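Local coordinates for 2-hydroxyhepta-2,4-diene-1, 7-dioateisomerase (Mycobacterium abscessus, PDB 3R6O), which probably catalyses the isomerisation of 2-hydroxyhepta-2,4-diene-1,7-dioate as a magnesium-binding member of the fumarylacetoacetate hydrolase (FAH) family, at residues 159-165 with 181-187; 234-238 with 260-264; 142-148 with 315-321; 189-195 with 213-219. All coordinates share one frame; numbering follows the deposited sequence. Where two conformers were deposited one is given.

Contact 1: 159-165 with 181-187. With MG (magnesium ion), chain B.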
# COMPACT_ATOMS: atom_id res chain seq x y z
N ILE A 159 5.34 -16.69 -10.16
CA ILE A 159 4.94 -17.50 -8.99
C ILE A 159 5.84 -17.20 -7.80
O ILE A 159 7.04 -17.15 -7.91
CB ILE A 159 4.90 -19.01 -9.30
CG1 ILE A 159 4.17 -19.77 -8.18
CG2 ILE A 159 6.34 -19.62 -9.59
CD1 ILE A 159 4.01 -21.31 -8.51
N GLU A 160 5.22 -16.94 -6.65
CA GLU A 160 5.98 -16.62 -5.45
C GLU A 160 5.31 -17.23 -4.24
O GLU A 160 4.09 -17.45 -4.22
CB GLU A 160 6.09 -15.09 -5.30
CG GLU A 160 6.45 -14.38 -6.59
CD GLU A 160 7.05 -13.01 -6.46
OE1 GLU A 160 7.38 -12.53 -5.35
OE2 GLU A 160 7.20 -12.40 -7.52
N ILE A 161 6.10 -17.45 -3.20
CA ILE A 161 5.58 -17.79 -1.92
C ILE A 161 5.45 -16.47 -1.09
O ILE A 161 6.43 -15.68 -0.97
CB ILE A 161 6.47 -18.85 -1.20
CG1 ILE A 161 6.71 -20.11 -2.06
CG2 ILE A 161 5.84 -19.25 0.15
CD1 ILE A 161 5.44 -20.78 -2.65
N ALA A 162 4.27 -16.24 -0.55
CA ALA A 162 3.99 -15.10 0.32
C ALA A 162 3.98 -15.52 1.77
O ALA A 162 3.48 -16.59 2.11
CB ALA A 162 2.61 -14.45 -0.02
N VAL A 163 4.49 -14.64 2.62
CA VAL A 163 4.22 -14.76 4.05
C VAL A 163 3.25 -13.66 4.43
O VAL A 163 3.24 -12.54 3.86
CB VAL A 163 5.45 -14.67 4.98
CG1 VAL A 163 6.32 -15.89 4.78
CG2 VAL A 163 6.23 -13.41 4.73
N VAL A 164 2.43 -14.01 5.40
CA VAL A 164 1.48 -13.15 5.98
C VAL A 164 1.90 -12.83 7.42
O VAL A 164 2.15 -13.73 8.22
CB VAL A 164 0.11 -13.83 6.01
CG1 VAL A 164 -0.87 -12.92 6.67
CG2 VAL A 164 -0.37 -14.18 4.59
N ILE A 165 1.86 -11.55 7.76
CA ILE A 165 2.35 -11.08 9.05
C ILE A 165 1.26 -11.27 10.08
O ILE A 165 0.07 -11.01 9.82
CB ILE A 165 2.74 -9.58 8.98
CG1 ILE A 165 3.84 -9.33 7.95
CG2 ILE A 165 3.16 -9.04 10.30
CD1 ILE A 165 5.14 -10.10 8.19
N VAL A 181 5.18 -14.12 11.79
CA VAL A 181 4.53 -14.67 10.61
C VAL A 181 3.37 -15.60 11.03
O VAL A 181 3.57 -16.58 11.72
CB VAL A 181 5.55 -15.38 9.65
CG1 VAL A 181 4.84 -16.17 8.60
CG2 VAL A 181 6.51 -14.32 9.01
N ALA A 182 2.17 -15.24 10.60
CA ALA A 182 1.00 -16.05 10.86
C ALA A 182 1.02 -17.27 9.96
O ALA A 182 0.51 -18.29 10.33
CB ALA A 182 -0.28 -15.25 10.65
N GLY A 183 1.53 -17.14 8.73
CA GLY A 183 1.61 -18.31 7.86
C GLY A 183 2.01 -17.96 6.43
O GLY A 183 2.64 -16.93 6.19
N TYR A 184 1.63 -18.83 5.50
CA TYR A 184 2.14 -18.77 4.14
C TYR A 184 1.02 -18.96 3.12
O TYR A 184 0.04 -19.68 3.38
CB TYR A 184 3.16 -19.88 3.88
CG TYR A 184 4.27 -20.11 4.87
CD1 TYR A 184 5.55 -19.63 4.61
CD2 TYR A 184 4.08 -20.89 5.98
CE1 TYR A 184 6.60 -19.89 5.48
CE2 TYR A 184 5.12 -21.17 6.86
CZ TYR A 184 6.38 -20.67 6.61
OH TYR A 184 7.40 -20.97 7.48
N MET A 185 1.16 -18.36 1.95
CA MET A 185 0.18 -18.51 0.85
C MET A 185 0.92 -18.57 -0.47
O MET A 185 1.97 -17.92 -0.63
CB MET A 185 -0.72 -17.29 0.70
CG MET A 185 -1.42 -16.83 1.89
SD MET A 185 -2.68 -15.72 1.32
CE MET A 185 -1.79 -14.19 1.06
N LEU A 186 0.35 -19.29 -1.43
CA LEU A 186 0.83 -19.23 -2.80
C LEU A 186 0.39 -17.88 -3.35
O LEU A 186 -0.65 -17.34 -2.96
CB LEU A 186 0.24 -20.39 -3.61
CG LEU A 186 0.91 -20.85 -4.90
CD1 LEU A 186 2.39 -21.08 -4.67
CD2 LEU A 186 0.19 -22.14 -5.46
N ALA A 187 1.20 -17.28 -4.22
CA ALA A 187 0.85 -16.00 -4.79
C ALA A 187 1.41 -15.86 -6.21
O ALA A 187 2.26 -16.65 -6.63
CB ALA A 187 1.30 -14.83 -3.89
MG MG B . 8.12 -10.26 -7.78
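Glu160 to Ile165 pair with Val181 to Ala187 as antiparallel strands, their short axes 4.6 Å apart and 151° between chain directions, in the mixed sheet at the heart of this FAH-family chain. Glu160 with Ala187, Ala162 with Met185 and Val164 with Gly183 are the hydrogen-bonded pairs. At the far end a classic beta bulge sets Ala182 and Gly183 together against Val164: Val164 N gives to Gly183 O, while Val164 O takes the N-H of Ala182 at 2.8 Å.

Both faces are largely apolar, but one also carries the metal ligand Glu160. On the other, Ile161, Val163, Tyr184 and Leu186 form an apolar layer. Ile161 CD1 meets Leu186 CD1 at 3.7 Å where the two side chains slant across each other. Val163 and Tyr184 run side by side; a chi1 of -68° places Val163 CG1 alongside the tyrosine ring, 3.8 Å from Tyr184 CD1. Phe261 and Phe240 cover parts of this layer, and Tyr184 OH accepts a hydrogen bond from Glu236 N.

The face of Glu160 also holds Ala162, Val164, Met185 and Ala187. The bend of Met185 at chi3 turns its CE to 3.8 Å from Val164 CG2. Nearby, Ala162 CB and Ala187 CB lie 4.1 Å apart. Glu160 extends beyond CG and leads away from the partner strand toward the metal. Gly283 N holds OE1, which leaves the two carboxylate oxygens with different tasks: Glu160 OE2 binds the magnesium ion at 2.3 Å.

Contact 2: 234-238 with 260-264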
# COMPACT_ATOMS: atom_id res chain seq x y z
N THR A 234 10.92 -22.65 13.27
CA THR A 234 11.65 -22.08 12.15
C THR A 234 10.71 -22.00 10.95
O THR A 234 9.57 -22.46 11.00
CB THR A 234 12.84 -22.95 11.77
OG1 THR A 234 12.37 -24.27 11.49
CG2 THR A 234 13.89 -22.98 12.87
N PHE A 235 11.20 -21.40 9.88
CA PHE A 235 10.42 -21.35 8.64
C PHE A 235 10.48 -22.69 7.93
O PHE A 235 11.42 -23.47 8.13
CB PHE A 235 10.91 -20.22 7.73
CG PHE A 235 10.52 -18.86 8.24
CD1 PHE A 235 9.28 -18.32 7.93
CD2 PHE A 235 11.35 -18.18 9.10
CE1 PHE A 235 8.90 -17.12 8.47
CE2 PHE A 235 10.99 -16.98 9.61
CZ PHE A 235 9.77 -16.43 9.29
N GLU A 236 9.45 -22.97 7.15
CA GLU A 236 9.37 -24.19 6.39
C GLU A 236 9.94 -23.97 5.00
O GLU A 236 10.28 -22.85 4.60
CB GLU A 236 7.92 -24.69 6.28
CG GLU A 236 7.27 -24.99 7.64
CD GLU A 236 6.17 -26.03 7.56
OE1 GLU A 236 6.07 -26.74 6.53
OE2 GLU A 236 5.43 -26.17 8.55
N THR A 237 10.12 -25.08 4.31
CA THR A 237 10.62 -25.11 2.95
C THR A 237 9.46 -25.50 2.03
O THR A 237 8.61 -26.34 2.40
CB THR A 237 11.78 -26.08 2.91
OG1 THR A 237 12.86 -25.49 3.68
CG2 THR A 237 12.25 -26.40 1.50
N PHE A 238 9.41 -24.87 0.85
CA PHE A 238 8.40 -25.19 -0.16
C PHE A 238 9.00 -25.42 -1.53
O PHE A 238 10.02 -24.82 -1.88
CB PHE A 238 7.38 -24.07 -0.26
CG PHE A 238 6.79 -23.72 1.03
CD1 PHE A 238 5.60 -24.30 1.45
CD2 PHE A 238 7.45 -22.85 1.87
CE1 PHE A 238 5.10 -23.99 2.69
CE2 PHE A 238 6.93 -22.53 3.08
CZ PHE A 238 5.76 -23.10 3.49
N GLY A 260 16.52 -15.79 2.61
CA GLY A 260 15.50 -16.69 3.17
C GLY A 260 14.37 -15.96 3.87
O GLY A 260 14.47 -14.74 4.14
N PHE A 261 13.30 -16.70 4.18
CA PHE A 261 12.10 -16.11 4.86
C PHE A 261 12.42 -15.18 6.04
O PHE A 261 11.88 -14.06 6.14
CB PHE A 261 11.13 -17.20 5.33
CG PHE A 261 10.39 -17.89 4.23
CD1 PHE A 261 9.45 -17.17 3.43
CD2 PHE A 261 10.59 -19.23 3.97
CE1 PHE A 261 8.76 -17.82 2.41
CE2 PHE A 261 9.90 -19.89 2.96
CZ PHE A 261 8.98 -19.19 2.18
N ALA A 262 13.29 -15.63 6.94
CA ALA A 262 13.62 -14.84 8.11
C ALA A 262 14.33 -13.54 7.71
O ALA A 262 14.00 -12.47 8.19
CB ALA A 262 14.45 -15.70 9.14
N GLU A 263 15.26 -13.64 6.77
CA GLU A 263 16.01 -12.48 6.30
C GLU A 263 15.16 -11.51 5.49
O GLU A 263 15.41 -10.30 5.51
CB GLU A 263 17.18 -12.94 5.44
CG GLU A 263 18.24 -13.68 6.15
CD GLU A 263 19.25 -14.28 5.16
OE1 GLU A 263 18.93 -15.29 4.45
OE2 GLU A 263 20.38 -13.73 5.12
N VAL A 264 14.18 -12.05 4.76
CA VAL A 264 13.13 -11.24 4.09
C VAL A 264 12.39 -10.36 5.11
O VAL A 264 12.34 -9.14 4.96
CB VAL A 264 12.17 -12.13 3.29
CG1 VAL A 264 10.91 -11.36 2.82
CG2 VAL A 264 12.89 -12.68 2.03
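Phe235 lays one face of its ring over the CB of Phe261, the first residue of helix 261-269. Phe261 CB sits 3.6 Å from the ring centroid and 23° off the ring normal, a CH-pi contact, and CD1 and CG of Phe235 both lie 3.4 Å from Phe261 CB. The two rings themselves are nearly parallel, their planes 24° apart, but they are slid so far that they barely overlap, with centroids 5.7 Å apart. It is therefore the root of the Phe261 side chain that lies over the face of Phe235, toward its rim. Further along the same ring, Phe235 CE2 reaches Ala262 CB at 3.7 Å.

With CG beside its backbone N (chi1 -72°), Phe261 carries the outer end of its ring toward Phe238. Phe261 CE2 lies in the plane of the Phe238 ring, at its edge, 4.0 Å from Phe238 CE2, and the two side chains cross at about a right angle. Between these aromatic contacts Glu236 O approaches the Phe261 ring obliquely, 3.4 Å from Phe261 CE2.

Gly260 is the N-cap residue, and its N-H bonds Glu263 OE1 within the first turn. The contact packs the loop between strands 226-228 and 239-244 against the start of helix 261-269; Tyr184 of strand 181-192 meets all three phenylalanines, and Ile161 and Val163 of strand 155-165 also touch Phe261.

Contact 3: 142-148 with 315-321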
# COMPACT_ATOMS: atom_id res chain seq x y z
N PRO A 142 -7.74 -17.60 -5.83
CA PRO A 142 -6.98 -18.69 -6.47
C PRO A 142 -7.55 -19.28 -7.74
O PRO A 142 -6.89 -20.13 -8.35
CB PRO A 142 -7.00 -19.77 -5.39
CG PRO A 142 -8.29 -19.52 -4.71
CD PRO A 142 -8.34 -18.05 -4.57
N ARG A 143 -8.78 -18.90 -8.09
CA ARG A 143 -9.39 -19.37 -9.31
C ARG A 143 -9.90 -18.22 -10.17
O ARG A 143 -10.61 -18.43 -11.15
CB ARG A 143 -10.53 -20.36 -9.00
CG ARG A 143 -10.05 -21.65 -8.41
CD ARG A 143 -11.07 -22.79 -8.57
NE ARG A 143 -10.45 -24.00 -9.10
CZ ARG A 143 -10.50 -24.41 -10.37
NH1 ARG A 143 -11.15 -23.72 -11.30
NH2 ARG A 143 -9.89 -25.53 -10.72
N ASP A 144 -9.50 -17.01 -9.81
CA ASP A 144 -10.01 -15.83 -10.45
C ASP A 144 -9.18 -15.49 -11.69
O ASP A 144 -7.96 -15.66 -11.69
CB ASP A 144 -9.98 -14.65 -9.48
CG ASP A 144 -10.96 -14.81 -8.33
OD1 ASP A 144 -11.85 -15.69 -8.40
OD2 ASP A 144 -10.86 -14.02 -7.38
N ALA A 145 -9.84 -14.93 -12.69
CA ALA A 145 -9.17 -14.56 -13.90
C ALA A 145 -8.15 -13.45 -13.64
O ALA A 145 -8.38 -12.56 -12.81
CB ALA A 145 -10.13 -14.11 -14.96
N VAL A 146 -7.04 -13.54 -14.35
CA VAL A 146 -6.13 -12.40 -14.54
C VAL A 146 -6.58 -11.66 -15.78
O VAL A 146 -6.78 -12.27 -16.83
CB VAL A 146 -4.69 -12.89 -14.75
CG1 VAL A 146 -3.76 -11.69 -15.17
CG2 VAL A 146 -4.21 -13.53 -13.44
N ILE A 147 -6.72 -10.35 -15.66
CA ILE A 147 -7.31 -9.55 -16.70
C ILE A 147 -6.22 -8.64 -17.17
O ILE A 147 -5.76 -7.79 -16.42
CB ILE A 147 -8.46 -8.69 -16.17
CG1 ILE A 147 -9.62 -9.58 -15.61
CG2 ILE A 147 -8.95 -7.75 -17.24
CD1 ILE A 147 -10.30 -10.43 -16.62
N ALA A 148 -5.81 -8.84 -18.42
CA ALA A 148 -4.76 -8.00 -19.01
C ALA A 148 -5.37 -6.70 -19.49
O ALA A 148 -6.25 -6.71 -20.38
CB ALA A 148 -4.10 -8.73 -20.15
N ARG A 315 -5.77 -21.99 -10.40
CA ARG A 315 -6.12 -22.07 -11.83
C ARG A 315 -6.71 -20.74 -12.26
O ARG A 315 -7.89 -20.43 -11.96
CB ARG A 315 -7.12 -23.18 -12.07
CG ARG A 315 -7.48 -23.30 -13.52
CD ARG A 315 -8.27 -24.56 -13.80
NE ARG A 315 -8.52 -24.68 -15.23
CZ ARG A 315 -9.39 -23.93 -15.91
NH1 ARG A 315 -10.10 -23.01 -15.30
NH2 ARG A 315 -9.53 -24.09 -17.23
N LEU A 316 -5.91 -19.98 -13.01
CA LEU A 316 -6.24 -18.63 -13.34
C LEU A 316 -6.39 -18.45 -14.86
O LEU A 316 -5.38 -18.49 -15.60
CB LEU A 316 -5.14 -17.71 -12.82
CG LEU A 316 -4.55 -17.88 -11.43
CD1 LEU A 316 -3.34 -16.91 -11.28
CD2 LEU A 316 -5.62 -17.65 -10.34
N PRO A 317 -7.64 -18.31 -15.33
CA PRO A 317 -7.83 -18.04 -16.76
C PRO A 317 -7.44 -16.60 -17.10
O PRO A 317 -7.65 -15.73 -16.28
CB PRO A 317 -9.31 -18.31 -16.98
CG PRO A 317 -9.96 -18.15 -15.63
CD PRO A 317 -8.90 -18.40 -14.58
N VAL A 318 -6.81 -16.40 -18.27
CA VAL A 318 -6.38 -15.08 -18.72
C VAL A 318 -7.33 -14.53 -19.80
O VAL A 318 -7.65 -15.22 -20.74
CB VAL A 318 -4.94 -15.11 -19.30
CG1 VAL A 318 -4.55 -13.71 -19.83
CG2 VAL A 318 -3.94 -15.59 -18.21
N HIS A 319 -7.79 -13.30 -19.60
CA HIS A 319 -8.64 -12.60 -20.55
C HIS A 319 -8.11 -11.19 -20.75
O HIS A 319 -7.85 -10.49 -19.75
CB HIS A 319 -10.05 -12.47 -19.98
CG HIS A 319 -10.75 -13.78 -19.76
ND1 HIS A 319 -11.68 -14.28 -20.64
CD2 HIS A 319 -10.68 -14.67 -18.74
CE1 HIS A 319 -12.15 -15.44 -20.18
NE2 HIS A 319 -11.54 -15.70 -19.04
N ASP A 320 -8.05 -10.75 -22.00
CA ASP A 320 -7.70 -9.37 -22.34
C ASP A 320 -8.93 -8.48 -22.33
O ASP A 320 -10.00 -8.87 -22.83
CB ASP A 320 -7.11 -9.30 -23.75
CG ASP A 320 -5.74 -9.95 -23.85
OD1 ASP A 320 -5.25 -10.51 -22.86
OD2 ASP A 320 -5.18 -9.94 -24.98
N GLU A 321 -8.76 -7.26 -21.81
CA GLU A 321 -9.76 -6.23 -21.97
C GLU A 321 -9.79 -5.86 -23.43
O GLU A 321 -8.75 -5.71 -24.02
CB GLU A 321 -9.39 -4.98 -21.16
CG GLU A 321 -9.40 -5.13 -19.65
CD GLU A 321 -9.22 -3.80 -18.91
OE1 GLU A 321 -8.59 -2.86 -19.47
OE2 GLU A 321 -9.75 -3.67 -17.77
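A parallel strand pair forms one margin of the five-stranded mixed sheet: the short edge strand 146-148 runs beside strand 312-320, with 24° between their directions. Val146, Ile147 and Ala148 pair with Val318, His319 and Asp320. The backbone bonds alternate between the two strands, Val146 N to Pro317 O, His319 N to Val146 O, Ala148 N to His319 O, and then Glu321 N to Ala148 O at 2.9 Å. Ahead of strand 146-148, Pro142 O accepts from Arg315 N, which ties in the preceding loop.

Leu316 CD2 lies against the backbone carbonyls of that loop, 3.4 Å from both Pro142 O and Asp144 O, while Leu316 CD1 meets Val146 CG2 at 4.1 Å.

On the face of Ile147 and His319, the first torsion of Ile147 (chi1 -62°) sets CG2 anti to the backbone N and CG1 beside it, sending the two branches to different partners. Ile147 CD1 touches His319 CB. The carboxylate of Glu321 continues to Arg171 of the second subunit in a salt bridge. Ile147 and Glu321 cross at about a right angle, with Ile147 CG2 resting 3.6 Å from Glu321 CG.

Contact 4: 189-195 with 213-219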
# COMPACT_ATOMS: atom_id res chain seq x y z
N ASP A 189 3.07 -12.46 -8.56
CA ASP A 189 3.29 -11.03 -8.78
C ASP A 189 3.13 -10.75 -10.28
O ASP A 189 4.11 -10.66 -11.00
CB ASP A 189 4.68 -10.62 -8.28
CG ASP A 189 4.93 -9.15 -8.40
OD1 ASP A 189 3.99 -8.42 -8.80
OD2 ASP A 189 6.04 -8.68 -8.13
N ILE A 190 1.88 -10.67 -10.75
CA ILE A 190 1.57 -10.35 -12.14
C ILE A 190 2.02 -8.93 -12.42
O ILE A 190 1.70 -8.01 -11.65
CB ILE A 190 0.04 -10.37 -12.45
CG1 ILE A 190 -0.61 -11.74 -12.12
CG2 ILE A 190 -0.26 -9.89 -13.95
CD1 ILE A 190 -0.23 -12.92 -12.99
N THR A 191 2.67 -8.75 -13.56
CA THR A 191 3.36 -7.51 -13.91
C THR A 191 3.19 -7.24 -15.42
O THR A 191 3.39 -8.13 -16.23
CB THR A 191 4.85 -7.61 -13.57
OG1 THR A 191 5.00 -7.88 -12.18
CG2 THR A 191 5.57 -6.27 -13.89
N ALA A 192 2.79 -6.02 -15.75
CA ALA A 192 2.64 -5.57 -17.11
C ALA A 192 3.95 -4.87 -17.41
O ALA A 192 4.15 -3.74 -17.00
CB ALA A 192 1.46 -4.60 -17.22
N ARG A 193 4.85 -5.56 -18.11
CA ARG A 193 6.25 -5.12 -18.16
C ARG A 193 6.44 -3.88 -19.02
O ARG A 193 7.38 -3.09 -18.79
CB ARG A 193 7.16 -6.26 -18.64
CG ARG A 193 7.16 -7.38 -17.68
CD ARG A 193 8.52 -7.98 -17.43
NE ARG A 193 8.38 -9.22 -16.69
CZ ARG A 193 8.36 -9.35 -15.36
NH1 ARG A 193 8.51 -8.29 -14.56
NH2 ARG A 193 8.24 -10.56 -14.82
N ASP A 194 5.56 -3.73 -20.02
CA ASP A 194 5.58 -2.57 -20.92
C ASP A 194 5.05 -1.33 -20.22
O ASP A 194 5.55 -0.24 -20.44
CB ASP A 194 4.85 -2.84 -22.22
CG ASP A 194 3.41 -3.39 -22.05
OD1 ASP A 194 2.98 -3.89 -20.99
OD2 ASP A 194 2.72 -3.40 -23.09
N VAL A 195 4.07 -1.49 -19.34
CA VAL A 195 3.61 -0.40 -18.49
C VAL A 195 4.67 -0.01 -17.44
O VAL A 195 4.83 1.15 -17.10
CB VAL A 195 2.32 -0.81 -17.78
CG1 VAL A 195 1.96 0.23 -16.75
CG2 VAL A 195 1.17 -1.02 -18.84
N GLY A 213 2.65 -0.90 -13.13
CA GLY A 213 2.81 -2.20 -13.76
C GLY A 213 2.42 -3.40 -12.91
O GLY A 213 2.04 -4.43 -13.42
N LYS A 214 2.49 -3.24 -11.61
CA LYS A 214 2.20 -4.33 -10.72
C LYS A 214 0.86 -4.18 -10.01
O LYS A 214 0.52 -5.01 -9.16
CB LYS A 214 3.31 -4.42 -9.70
CG LYS A 214 4.59 -5.07 -10.23
CD LYS A 214 5.70 -5.09 -9.20
CE LYS A 214 7.02 -5.66 -9.77
NZ LYS A 214 6.84 -7.07 -10.26
N GLY A 215 0.16 -3.08 -10.28
CA GLY A 215 -0.94 -2.66 -9.39
C GLY A 215 -2.39 -2.80 -9.85
O GLY A 215 -3.33 -2.43 -9.10
N TYR A 216 -2.61 -3.25 -11.07
CA TYR A 216 -3.98 -3.34 -11.62
C TYR A 216 -4.81 -4.38 -10.83
O TYR A 216 -4.23 -5.34 -10.34
CB TYR A 216 -3.91 -3.82 -13.03
CG TYR A 216 -3.49 -2.80 -14.08
CD1 TYR A 216 -4.45 -2.11 -14.81
CD2 TYR A 216 -2.16 -2.56 -14.37
CE1 TYR A 216 -4.11 -1.25 -15.81
CE2 TYR A 216 -1.80 -1.65 -15.41
CZ TYR A 216 -2.79 -1.02 -16.10
OH TYR A 216 -2.53 -0.13 -17.11
N PRO A 217 -6.16 -4.27 -10.85
CA PRO A 217 -6.96 -5.37 -10.34
C PRO A 217 -6.61 -6.70 -10.99
O PRO A 217 -6.34 -6.74 -12.19
CB PRO A 217 -8.39 -4.98 -10.73
CG PRO A 217 -8.35 -3.46 -10.81
CD PRO A 217 -7.01 -3.22 -11.46
N THR A 218 -6.64 -7.76 -10.20
CA THR A 218 -6.32 -9.14 -10.59
C THR A 218 -4.83 -9.45 -10.64
O THR A 218 -4.47 -10.62 -10.86
CB THR A 218 -6.99 -9.63 -11.89
OG1 THR A 218 -6.30 -9.17 -13.07
CG2 THR A 218 -8.45 -9.23 -11.98
N PHE A 219 -3.96 -8.43 -10.46
CA PHE A 219 -2.51 -8.63 -10.54
C PHE A 219 -1.84 -9.28 -9.31
O PHE A 219 -0.63 -9.54 -9.33
CB PHE A 219 -1.80 -7.32 -10.90
CG PHE A 219 -1.84 -6.95 -12.36
CD1 PHE A 219 -2.85 -7.38 -13.19
CD2 PHE A 219 -0.85 -6.13 -12.88
CE1 PHE A 219 -2.85 -7.03 -14.54
CE2 PHE A 219 -0.86 -5.76 -14.22
CZ PHE A 219 -1.86 -6.20 -15.04
O HOH W 1 9.36 -7.44 -11.70
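Ile190 and Phe219 make the tightly packed part of this buried contact. Ile190 CG2 stands over the centre of the Phe219 ring, 3.7 Å from the centroid and 13° off the normal, a CH-pi contact, and Tyr216 CB covers the opposite face. The ring is thus clamped between two carbons, while Ala192 CB approaches its edge, 4.0 Å from Phe219 CE2. A type II turn brings Tyr216 and Phe219 together. Backbone bonds flank the cluster: Ala192 N to Gly213 O is nearly straight at 169°, whereas Ile190 N to Phe219 O is weak.

The other side is polar and takes in water. Lys214 runs extended and then bends at its last torsion (chi4 -59°), which places NZ between Asp189 and Thr191. Its salt bridge to Asp189 OD2 is 2.8 Å long and meets the carboxylate from above its plane. Lys214 NZ also donates to Thr191 OG1 at 2.8 Å, and that hydroxyl in turn donates to Asp189 O. A water accepts from Lys214 NZ at 2.9 Å and from Arg193 NH1, joining the two cations.

Asp189 OD2 is shared between Lys214 and the magnesium ion, while OD1 pairs with Lys134 in a salt bridge. The contact joins the end of strand 181-192 and the start of helix 193-196 to helix 210-214 and the turn after it, with Leu155 of strand 155-165 packing on Ile190, Ala192 and Phe219.

In the fold
Contact 3 spans the longest stretch of chain, bringing 142-148 to 315-321; contacts 1, 4 and 2 follow one another within that span. Contacts 1 and 4 share strand 181-192, with centres about 19 Å apart, and each supplies a magnesium ligand, Glu160 and Asp189, so the central sheet carries the metal site between them. Contacts 1 and 2, their centres about 10 Å apart, touch through Tyr184 and Val163, contact 2 packing on part of the apolar face of that sheet. Contact 3 belongs to the second, five-stranded sheet and meets contact 4 (centres about 12 Å apart) where Thr218 OG1 probably bonds Ile147 N. The centres of contacts 2 and 3 are about 29 Å apart, on opposite sides of the chain's centre.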